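Local coordinates for protein NADH dehydrogenase (Methanothermobacter marburgensis, PDB 4R81) that binds FMN in a flavodoxin-like fold and probably works as an NAD(P)H:quinone oxidoreductase, passing electrons from a nicotinamide nucleotide to a quinone, at residues E75-R78 / I79-D83; V107-Y110 / G111-Y114; R153-L157 / G158-L162. All blocks are in the same frame, centred on the assembly; numbering follows the deposited sequence.

Contact 1. Residues E75-R78 / I79-D83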
ATOM      1  N   GLU A  75      12.073 -15.338   5.844  1.00 21.72           N
ATOM      2  CA  GLU A  75      12.231 -13.892   5.982  1.00 21.21           C
ATOM      3  C   GLU A  75      12.635 -13.530   7.409  1.00 22.54           C
ATOM      4  O   GLU A  75      13.493 -12.669   7.625  1.00 22.66           O
ATOM      5  CB  GLU A  75      10.955 -13.153   5.566  1.00 21.43           C
ATOM      6  CG  GLU A  75      10.634 -13.289   4.078  1.00 21.72           C
ATOM      7  CD  GLU A  75      11.772 -12.814   3.191  1.00 21.50           C
ATOM      8  OE1 GLU A  75      12.095 -11.599   3.223  1.00 20.70           O
ATOM      9  OE2 GLU A  75      12.360 -13.662   2.469  1.00 20.45           O
ATOM     10  N   HIS A  76      12.029 -14.201   8.384  1.00 22.60           N
ATOM     11  CA  HIS A  76      12.357 -13.941   9.779  1.00 22.18           C
ATOM     12  C   HIS A  76      13.811 -14.312  10.089  1.00 23.98           C
ATOM     13  O   HIS A  76      14.475 -13.623  10.861  1.00 25.11           O
ATOM     14  CB  HIS A  76      11.378 -14.656  10.712  1.00 22.48           C
ATOM     15  CG  HIS A  76       9.988 -14.108  10.652  1.00 22.29           C
ATOM     16  ND1 HIS A  76       8.959 -14.588  11.436  1.00 22.58           N
ATOM     17  CD2 HIS A  76       9.457 -13.108   9.907  1.00 22.44           C
ATOM     18  CE1 HIS A  76       7.855 -13.916  11.169  1.00 21.80           C
ATOM     19  NE2 HIS A  76       8.127 -13.013  10.243  1.00 21.73           N
ATOM     20  N   GLU A  77      14.307 -15.385   9.476  1.00 24.86           N
ATOM     21  CA  GLU A  77      15.715 -15.751   9.628  1.00 26.00           C
ATOM     22  C   GLU A  77      16.639 -14.691   9.035  1.00 25.19           C
ATOM     23  O   GLU A  77      17.650 -14.326   9.641  1.00 24.70           O
ATOM     24  CB  GLU A  77      15.998 -17.104   8.978  1.00 31.28           C
ATOM     25  CG  GLU A  77      15.347 -18.281   9.667  1.00 35.92           C
ATOM     26  CD  GLU A  77      15.916 -19.604   9.192  1.00 40.85           C
ATOM     27  OE1 GLU A  77      17.134 -19.655   8.908  1.00 42.42           O
ATOM     28  OE2 GLU A  77      15.147 -20.587   9.099  1.00 43.41           O
ATOM     29  N   ARG A  78      16.292 -14.205   7.847  1.00 23.63           N
ATOM     30  CA  ARG A  78      17.071 -13.155   7.191  1.00 23.08           C
ATOM     31  C   ARG A  78      17.126 -11.880   8.031  1.00 22.93           C
ATOM     32  O   ARG A  78      18.192 -11.276   8.189  1.00 22.60           O
ATOM     33  CB  ARG A  78      16.500 -12.863   5.800  1.00 22.43           C
ATOM     34  CG  ARG A  78      16.671 -14.026   4.832  1.00 24.39           C
ATOM     35  CD  ARG A  78      15.925 -13.803   3.526  1.00 25.38           C
ATOM     36  NE  ARG A  78      16.080 -14.930   2.611  1.00 27.90           N
ATOM     37  CZ  ARG A  78      15.762 -14.895   1.322  1.00 29.52           C
ATOM     38  NH1 ARG A  78      15.287 -13.779   0.786  1.00 30.36           N
ATOM     39  NH2 ARG A  78      15.936 -15.968   0.565  1.00 30.12           N
ATOM     40  N   ILE A  79      15.978 -11.478   8.568  1.00 22.72           N
ATOM     41  CA  ILE A  79      15.914 -10.327   9.468  1.00 21.94           C
ATOM     42  C   ILE A  79      16.733 -10.590  10.737  1.00 24.04           C
ATOM     43  O   ILE A  79      17.426  -9.695  11.248  1.00 23.65           O
ATOM     44  CB  ILE A  79      14.449  -9.988   9.818  1.00 20.74           C
ATOM     45  CG1 ILE A  79      13.681  -9.640   8.539  1.00 19.86           C
ATOM     46  CG2 ILE A  79      14.376  -8.852  10.832  1.00 21.12           C
ATOM     47  CD1 ILE A  79      12.170  -9.542   8.718  1.00 20.18           C
ATOM     48  N   GLY A  80      16.665 -11.821  11.236  1.00 24.97           N
ATOM     49  CA  GLY A  80      17.388 -12.187  12.441  1.00 24.31           C
ATOM     50  C   GLY A  80      18.893 -12.029  12.332  1.00 26.10           C
ATOM     51  O   GLY A  80      19.561 -11.747  13.328  1.00 27.59           O
ATOM     52  N   ARG A  81      19.427 -12.214  11.125  1.00 27.06           N
ATOM     53  CA  ARG A  81      20.869 -12.098  10.896  1.00 25.98           C
ATOM     54  C   ARG A  81      21.301 -10.638  10.801  1.00 25.76           C
ATOM     55  O   ARG A  81      22.491 -10.331  10.851  1.00 25.91           O
ATOM     56  CB  ARG A  81      21.288 -12.841   9.620  1.00 26.93           C
ATOM     57  CG  ARG A  81      21.037 -14.346   9.671  1.00 27.34           C
ATOM     58  CD  ARG A  81      21.808 -15.098   8.587  1.00 28.56           C
ATOM     59  NE  ARG A  81      21.272 -14.891   7.243  1.00 29.41           N
ATOM     60  CZ  ARG A  81      20.353 -15.669   6.677  1.00 28.96           C
ATOM     61  NH1 ARG A  81      19.849 -16.699   7.341  1.00 29.84           N
ATOM     62  NH2 ARG A  81      19.930 -15.414   5.445  1.00 28.94           N
ATOM     63  N   ALA A  82      20.325  -9.743  10.689  1.00 25.95           N
ATOM     64  CA  ALA A  82      20.602  -8.342  10.393  1.00 24.40           C
ATOM     65  C   ALA A  82      20.606  -7.425  11.612  1.00 25.25           C
ATOM     66  O   ALA A  82      19.932  -7.683  12.614  1.00 26.01           O
ATOM     67  CB  ALA A  82      19.624  -7.823   9.351  1.00 23.45           C
ATOM     68  N   ASP A  83      21.376  -6.345  11.503  1.00 24.35           N
ATOM     69  CA  ASP A  83      21.365  -5.275  12.488  1.00 25.51           C
ATOM     70  C   ASP A  83      20.505  -4.133  11.957  1.00 24.04           C
ATOM     71  O   ASP A  83      20.049  -3.273  12.714  1.00 24.66           O
ATOM     72  CB  ASP A  83      22.794  -4.778  12.750  1.00 28.32           C
ATOM     73  CG  ASP A  83      23.747  -5.903  13.129  1.00 32.27           C
ATOM     74  OD1 ASP A  83      23.633  -6.429  14.259  1.00 35.50           O
ATOM     75  OD2 ASP A  83      24.613  -6.262  12.301  1.00 31.49           O
TER
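The amide of Ile79 donates to the carbonyl of Glu75, with Ile79 N 2.9 Å from Glu75 O and an N-H...O angle of 168°, the i to i+4 bond of a regular alpha-helix. One residue on, Gly80 N meets His76 O at the same 2.9 Å but along a more bent path. Arg81 N then divides its hydrogen between Glu77 O (3.1 Å) and, weakly, Arg78 O; from Ile79 to Arg81 the bonds thus grow longer and more bent near the end of helix 70-80. The carbonyl of Glu75 has aliphatic company as well: CG1 of Ile79, turned beside its own backbone N, lies 3.2 Å from Glu75 O. In the flavodoxin-like fold this helix packs on the parallel sheet, and Ile79 and Ala82 reach Tyr7 of strand 5-10, while Ile79 also touches Trp103 of helix 98-107. Arg78 and Arg81 lie side by side, pointing the same way. Arg81, its chain bent at chi3 (-72°), folds back so that its guanidinium has Arg78 CA over one face, offset toward the rim, and Arg81 NH2 comes 3.6 Å from Arg78 CG. The two guanidinium planes are turned 55° apart, and their like charges are probably eased by nearby acids: Arg81 pairs with Glu38, and Arg78 NE with Glu74. Arg78 NH1 is hydrogen-bonded to Tyr7 OH; its approach to Glu75 OE2 at 3.4 Å is an attraction of charges alone, since that oxygen lies well off the guanidinium plane. The buried Glu75 OE1 is held by the same Tyr7 OH and by Trp103 NE1.

Contact 2. Residues V107-Y110 / G111-Y114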
ATOM      1  N   VAL A 107       4.612 -10.883   6.516  1.00 17.79           N
ATOM      2  CA  VAL A 107       5.828 -11.107   7.288  1.00 19.03           C
ATOM      3  C   VAL A 107       5.735 -10.488   8.677  1.00 19.20           C
ATOM      4  O   VAL A 107       6.302 -11.011   9.628  1.00 20.26           O
ATOM      5  CB  VAL A 107       7.092 -10.650   6.503  1.00 17.91           C
ATOM      6  CG1 VAL A 107       8.377 -10.848   7.329  1.00 17.14           C
ATOM      7  CG2 VAL A 107       7.184 -11.413   5.175  1.00 18.50           C
ATOM      8  N   TRP A 108       4.979  -9.403   8.808  1.00 18.18           N
ATOM      9  CA  TRP A 108       4.805  -8.780  10.116  1.00 18.60           C
ATOM     10  C   TRP A 108       3.715  -9.523  10.897  1.00 19.47           C
ATOM     11  O   TRP A 108       2.590  -9.034  11.044  1.00 20.31           O
ATOM     12  CB  TRP A 108       4.428  -7.303   9.964  1.00 18.69           C
ATOM     13  CG  TRP A 108       5.555  -6.259   9.830  1.00 18.53           C
ATOM     14  CD1 TRP A 108       5.374  -4.911   9.803  1.00 18.96           C
ATOM     15  CD2 TRP A 108       6.989  -6.467   9.721  1.00 19.09           C
ATOM     16  NE1 TRP A 108       6.579  -4.264   9.680  1.00 18.12           N
ATOM     17  CE2 TRP A 108       7.585  -5.190   9.630  1.00 18.83           C
ATOM     18  CE3 TRP A 108       7.819  -7.596   9.687  1.00 18.79           C
ATOM     19  CZ2 TRP A 108       8.968  -5.008   9.517  1.00 18.68           C
ATOM     20  CZ3 TRP A 108       9.197  -7.413   9.570  1.00 19.70           C
ATOM     21  CH2 TRP A 108       9.755  -6.127   9.486  1.00 19.67           C
ATOM     22  N   THR A 109       4.052 -10.703  11.407  1.00 19.82           N
ATOM     23  CA  THR A 109       3.059 -11.618  11.977  1.00 20.59           C
ATOM     24  C   THR A 109       2.836 -11.439  13.468  1.00 22.18           C
ATOM     25  O   THR A 109       3.705 -10.940  14.185  1.00 22.21           O
ATOM     26  CB  THR A 109       3.443 -13.088  11.700  1.00 21.02           C
ATOM     27  OG1 THR A 109       4.782 -13.327  12.151  1.00 23.08           O
ATOM     28  CG2 THR A 109       3.380 -13.361  10.224  1.00 21.11           C
ATOM     29  N   TYR A 110       1.657 -11.845  13.935  1.00 23.26           N
ATOM     30  CA  TYR A 110       1.356 -11.780  15.353  1.00 25.02           C
ATOM     31  C   TYR A 110       2.318 -12.691  16.107  1.00 26.92           C
ATOM     32  O   TYR A 110       2.546 -13.842  15.709  1.00 26.75           O
ATOM     33  CB  TYR A 110      -0.093 -12.178  15.642  1.00 26.84           C
ATOM     34  CG  TYR A 110      -0.435 -11.996  17.098  1.00 27.91           C
ATOM     35  CD1 TYR A 110      -0.194 -13.006  18.017  1.00 28.53           C
ATOM     36  CD2 TYR A 110      -0.955 -10.795  17.565  1.00 29.29           C
ATOM     37  CE1 TYR A 110      -0.470 -12.837  19.350  1.00 29.44           C
ATOM     38  CE2 TYR A 110      -1.240 -10.617  18.896  1.00 30.59           C
ATOM     39  CZ  TYR A 110      -0.998 -11.644  19.785  1.00 31.36           C
ATOM     40  OH  TYR A 110      -1.275 -11.479  21.118  1.00 34.68           O
ATOM     41  N   GLY A 111       2.880 -12.168  17.195  1.00 27.34           N
ATOM     42  CA  GLY A 111       3.848 -12.907  17.985  1.00 28.48           C
ATOM     43  C   GLY A 111       5.278 -12.590  17.591  1.00 29.90           C
ATOM     44  O   GLY A 111       6.214 -12.945  18.308  1.00 31.39           O
ATOM     45  N   TYR A 112       5.442 -11.921  16.452  1.00 28.88           N
ATOM     46  CA  TYR A 112       6.758 -11.544  15.948  1.00 27.19           C
ATOM     47  C   TYR A 112       6.909 -10.025  15.861  1.00 27.16           C
ATOM     48  O   TYR A 112       7.741  -9.431  16.558  1.00 26.74           O
ATOM     49  CB  TYR A 112       6.990 -12.167  14.571  1.00 26.89           C
ATOM     50  CG  TYR A 112       8.314 -11.794  13.934  1.00 26.61           C
ATOM     51  CD1 TYR A 112       9.512 -12.266  14.451  1.00 28.18           C
ATOM     52  CD2 TYR A 112       8.362 -10.976  12.811  1.00 26.57           C
ATOM     53  CE1 TYR A 112      10.724 -11.935  13.865  1.00 28.42           C
ATOM     54  CE2 TYR A 112       9.562 -10.637  12.221  1.00 26.78           C
ATOM     55  CZ  TYR A 112      10.741 -11.118  12.752  1.00 27.71           C
ATOM     56  OH  TYR A 112      11.943 -10.784  12.171  1.00 27.83           O
ATOM     57  N   ALA A 113       6.107  -9.400  15.000  1.00 25.62           N
ATOM     58  CA  ALA A 113       6.173  -7.951  14.789  1.00 25.77           C
ATOM     59  C   ALA A 113       5.363  -7.170  15.818  1.00 26.97           C
ATOM     60  O   ALA A 113       5.628  -5.993  16.069  1.00 28.42           O
ATOM     61  CB  ALA A 113       5.718  -7.591  13.378  1.00 23.30           C
ATOM     62  N   TYR A 114       4.365  -7.824  16.401  1.00 26.87           N
ATOM     63  CA  TYR A 114       3.523  -7.193  17.405  1.00 26.55           C
ATOM     64  C   TYR A 114       2.800  -8.263  18.205  1.00 27.39           C
ATOM     65  O   TYR A 114       2.536  -9.352  17.693  1.00 26.42           O
ATOM     66  CB  TYR A 114       2.505  -6.252  16.744  1.00 25.99           C
ATOM     67  CG  TYR A 114       1.412  -6.934  15.937  1.00 24.81           C
ATOM     68  CD1 TYR A 114       1.660  -7.411  14.654  1.00 23.07           C
ATOM     69  CD2 TYR A 114       0.127  -7.074  16.450  1.00 25.92           C
ATOM     70  CE1 TYR A 114       0.661  -8.026  13.910  1.00 23.49           C
ATOM     71  CE2 TYR A 114      -0.877  -7.687  15.716  1.00 26.06           C
ATOM     72  CZ  TYR A 114      -0.604  -8.160  14.447  1.00 25.88           C
ATOM     73  OH  TYR A 114      -1.600  -8.766  13.715  1.00 26.92           O
TER
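A type II beta turn over Thr109-Tyr112, just after helix 98-107 in the loop leading to strand 129-135, brings residues 107-110 back against 111-114 beside the flavin site, where the side chain of Tyr114 is about 5 Å from a bound FMN. The turn is pinned at one acceptor: Thr109 O takes Tyr112 N at 3.0 Å from above the carbonyl plane and Ala113 N, also at 3.0 Å, nearly along the C=O axis. Gly111, at the third position with a positive phi of 95°, sits where a beta-carbon would clash with Tyr110 O. Tyr114 CG lies between its backbone N and carbonyl carbon (chi1 70°), which brings its ring to Tyr110. There the edge of the Tyr110 ring points at the face of Tyr114 in an offset edge-to-face pair, the planes at 89° and Tyr110 CD2 3.6 Å from Tyr114 CE2. The Tyr110 ring in turn carries Tyr114 O over one of its faces. Elsewhere Ala113 CB packs 3.7 Å from Trp108 CB, and CZ3 of that indole meets the edge of the Tyr112 ring at CE2. The perpendicular tyrosine pair is likely to limit how far Tyr114 can swing near the flavin.

Contact 3. Residues R153-L157 / G158-L162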
ATOM      1  N   ARG A 153       5.645   9.118   5.770  1.00 25.81           N
ATOM      2  CA  ARG A 153       6.367   9.000   7.028  1.00 26.08           C
ATOM      3  C   ARG A 153       5.495   8.348   8.108  1.00 25.11           C
ATOM      4  O   ARG A 153       5.954   7.454   8.814  1.00 26.65           O
ATOM      5  CB  ARG A 153       6.904  10.362   7.486  1.00 28.60           C
ATOM      6  CG  ARG A 153       8.080  10.862   6.650  1.00 31.41           C
ATOM      7  CD  ARG A 153       8.714  12.110   7.247  1.00 32.35           C
ATOM      8  NE  ARG A 153       7.829  13.272   7.181  1.00 33.65           N
ATOM      9  CZ  ARG A 153       7.821  14.147   6.180  1.00 34.99           C
ATOM     10  NH1 ARG A 153       8.656  13.993   5.158  1.00 35.67           N
ATOM     11  NH2 ARG A 153       6.983  15.178   6.199  1.00 34.81           N
ATOM     12  N   SER A 154       4.239   8.777   8.216  1.00 22.73           N
ATOM     13  CA  SER A 154       3.312   8.214   9.205  1.00 20.48           C
ATOM     14  C   SER A 154       3.094   6.718   9.003  1.00 20.64           C
ATOM     15  O   SER A 154       3.050   5.944   9.964  1.00 22.47           O
ATOM     16  CB  SER A 154       1.959   8.927   9.143  1.00 22.53           C
ATOM     17  OG  SER A 154       2.085  10.274   9.557  1.00 26.88           O
ATOM     18  N   VAL A 155       2.965   6.320   7.746  1.00 19.59           N
ATOM     19  CA  VAL A 155       2.640   4.946   7.408  1.00 19.15           C
ATOM     20  C   VAL A 155       3.868   4.034   7.445  1.00 19.84           C
ATOM     21  O   VAL A 155       3.890   3.023   8.153  1.00 19.24           O
ATOM     22  CB  VAL A 155       1.957   4.893   6.027  1.00 19.09           C
ATOM     23  CG1 VAL A 155       1.766   3.450   5.560  1.00 19.36           C
ATOM     24  CG2 VAL A 155       0.618   5.613   6.087  1.00 21.59           C
ATOM     25  N   MET A 156       4.900   4.397   6.693  1.00 19.48           N
ATOM     26  CA  MET A 156       6.059   3.534   6.547  1.00 19.74           C
ATOM     27  C   MET A 156       6.982   3.629   7.762  1.00 21.47           C
ATOM     28  O   MET A 156       7.317   2.618   8.380  1.00 23.00           O
ATOM     29  CB  MET A 156       6.803   3.898   5.267  1.00 23.60           C
ATOM     30  CG  MET A 156       7.843   2.915   4.855  1.00 26.43           C
ATOM     31  SD  MET A 156       7.118   1.385   4.241  1.00 28.74           S
ATOM     32  CE  MET A 156       8.607   0.612   3.636  1.00 29.68           C
ATOM     33  N   LEU A 157       7.375   4.845   8.120  1.00 21.41           N
ATOM     34  CA  LEU A 157       8.285   5.020   9.249  1.00 22.09           C
ATOM     35  C   LEU A 157       7.561   4.780  10.567  1.00 21.76           C
ATOM     36  O   LEU A 157       8.065   4.069  11.438  1.00 24.62           O
ATOM     37  CB  LEU A 157       8.926   6.413   9.228  1.00 22.43           C
ATOM     38  CG  LEU A 157       9.727   6.741   7.963  1.00 25.08           C
ATOM     39  CD1 LEU A 157      10.437   8.081   8.081  1.00 28.12           C
ATOM     40  CD2 LEU A 157      10.733   5.636   7.685  1.00 22.90           C
ATOM     41  N   GLY A 158       6.378   5.368  10.713  1.00 21.11           N
ATOM     42  CA  GLY A 158       5.643   5.265  11.959  1.00 21.67           C
ATOM     43  C   GLY A 158       5.095   3.879  12.244  1.00 22.42           C
ATOM     44  O   GLY A 158       5.578   3.185  13.139  1.00 24.76           O
ATOM     45  N   ASP A 159       4.081   3.473  11.488  1.00 21.60           N
ATOM     46  CA  ASP A 159       3.380   2.226  11.772  1.00 20.20           C
ATOM     47  C   ASP A 159       4.204   0.990  11.420  1.00 19.95           C
ATOM     48  O   ASP A 159       4.330   0.065  12.222  1.00 21.96           O
ATOM     49  CB  ASP A 159       2.048   2.192  11.026  1.00 21.23           C
ATOM     50  CG  ASP A 159       1.198   0.991  11.398  1.00 23.68           C
ATOM     51  OD1 ASP A 159       1.105   0.675  12.607  1.00 27.46           O
ATOM     52  OD2 ASP A 159       0.611   0.364  10.486  1.00 24.93           O
ATOM     53  N   ARG A 160       4.760   0.969  10.217  1.00 19.49           N
ATOM     54  CA  ARG A 160       5.376  -0.256   9.716  1.00 18.16           C
ATOM     55  C   ARG A 160       6.782  -0.520  10.238  1.00 19.41           C
ATOM     56  O   ARG A 160       7.260  -1.650  10.170  1.00 21.61           O
ATOM     57  CB  ARG A 160       5.375  -0.269   8.184  1.00 17.77           C
ATOM     58  CG  ARG A 160       4.004  -0.433   7.576  1.00 18.34           C
ATOM     59  CD  ARG A 160       4.058  -0.309   6.069  1.00 18.05           C
ATOM     60  NE  ARG A 160       2.727  -0.080   5.506  1.00 17.42           N
ATOM     61  CZ  ARG A 160       2.489   0.330   4.262  1.00 17.58           C
ATOM     62  NH1 ARG A 160       3.491   0.547   3.423  1.00 18.00           N
ATOM     63  NH2 ARG A 160       1.245   0.528   3.863  1.00 18.68           N
ATOM     64  N   LEU A 161       7.449   0.499  10.769  1.00 20.59           N
ATOM     65  CA  LEU A 161       8.831   0.309  11.210  1.00 21.15           C
ATOM     66  C   LEU A 161       9.014   0.617  12.694  1.00 22.27           C
ATOM     67  O   LEU A 161       9.238  -0.296  13.494  1.00 23.08           O
ATOM     68  CB  LEU A 161       9.800   1.095  10.317  1.00 21.17           C
ATOM     69  CG  LEU A 161       9.840   0.534   8.889  1.00 21.57           C
ATOM     70  CD1 LEU A 161      10.599   1.453   7.941  1.00 21.62           C
ATOM     71  CD2 LEU A 161      10.444  -0.882   8.860  1.00 22.25           C
ATOM     72  N   LEU A 162       8.898   1.885  13.077  1.00 23.77           N
ATOM     73  CA  LEU A 162       8.946   2.217  14.498  1.00 23.35           C
ATOM     74  C   LEU A 162       7.863   1.447  15.261  1.00 24.23           C
ATOM     75  O   LEU A 162       8.077   1.032  16.399  1.00 24.54           O
ATOM     76  CB  LEU A 162       8.799   3.729  14.727  1.00 23.88           C
ATOM     77  CG  LEU A 162       9.945   4.637  14.254  1.00 24.04           C
ATOM     78  CD1 LEU A 162       9.539   6.111  14.267  1.00 25.28           C
ATOM     79  CD2 LEU A 162      11.204   4.419  15.086  1.00 24.83           C
TER
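Val155 lays its CG1 methyl over one face of the Arg160 guanidinium, 3.3 Å above the plane and offset toward the rim, with Val155 CG1 3.4 Å from Arg160 NH2. The methyl gets there because CG1 stands opposite the backbone N (chi1 173°), while the extended Arg160 chain runs alongside in the same direction. Met156 reaches the same group at its edge: its thioether crosses the arginine at about a right angle, Met156 SD lying 3.8 Å from Arg160 NH1. An apolar cover and a sulfur thus border a buried cation whose charge is met by Asp95 through NH2, and whose NE donates to Trp93 O of the second subunit. With an alanine in place of Arg160, Asp95 would probably lose its cationic mate and that Trp93 carbonyl a donor, and a gap would open beside Val155 CG1 and Met156 SD. The backbone beneath is wider than an alpha-helix. Gly158 N to Arg153 O, Asp159 N to Ser154 O, Arg160 N to Val155 O and Leu162 N to Leu157 O all span five residues, the first and last at 2.9 Å, which defines pi-helical turns in helix 148-162. The fourth pair of the run, Met156 O with Leu161 N at 3.2 Å, is close but not hydrogen-bonded. Gly158 fits this path, since a beta-carbon there would clash with Ser154 O. In the flavodoxin-like fold the helix rests on the sheet through Leu157 and Leu161, with 4.2 Å between Leu157 CD2 and Leu161 CD1; both side chains touch Val132 of strand 129-135 and Val169 of strand 169-174. The other flank faces the dimer partner: Asp159, which touches FMN, places OD2 in a hydrogen bond with Ser94 OG of the second subunit.

In the fold
The three contacts follow one another along the chain, at the C-terminal end of helix 70-80, in the loop after helix 98-107 and in helix 148-162, all within one flavodoxin-like fold around a five-stranded parallel sheet. Contact 2 is the bridge. It lies about 13 Å, centre to centre, from contact 1, which it meets through the bond of His76 to Val107 O and the stacking of His76 on Tyr112, and about 15 Å, centre to centre, from contact 3, joined by Trp108 NE1 to Arg160 O. Contacts 1 and 3, with centres about 19 Å apart, do not touch. Contacts 2 and 3 also meet the second subunit near FMN, whereas contact 1 stays within its own chain, so the loop links an intrachain helix end to the dimeric flavin site.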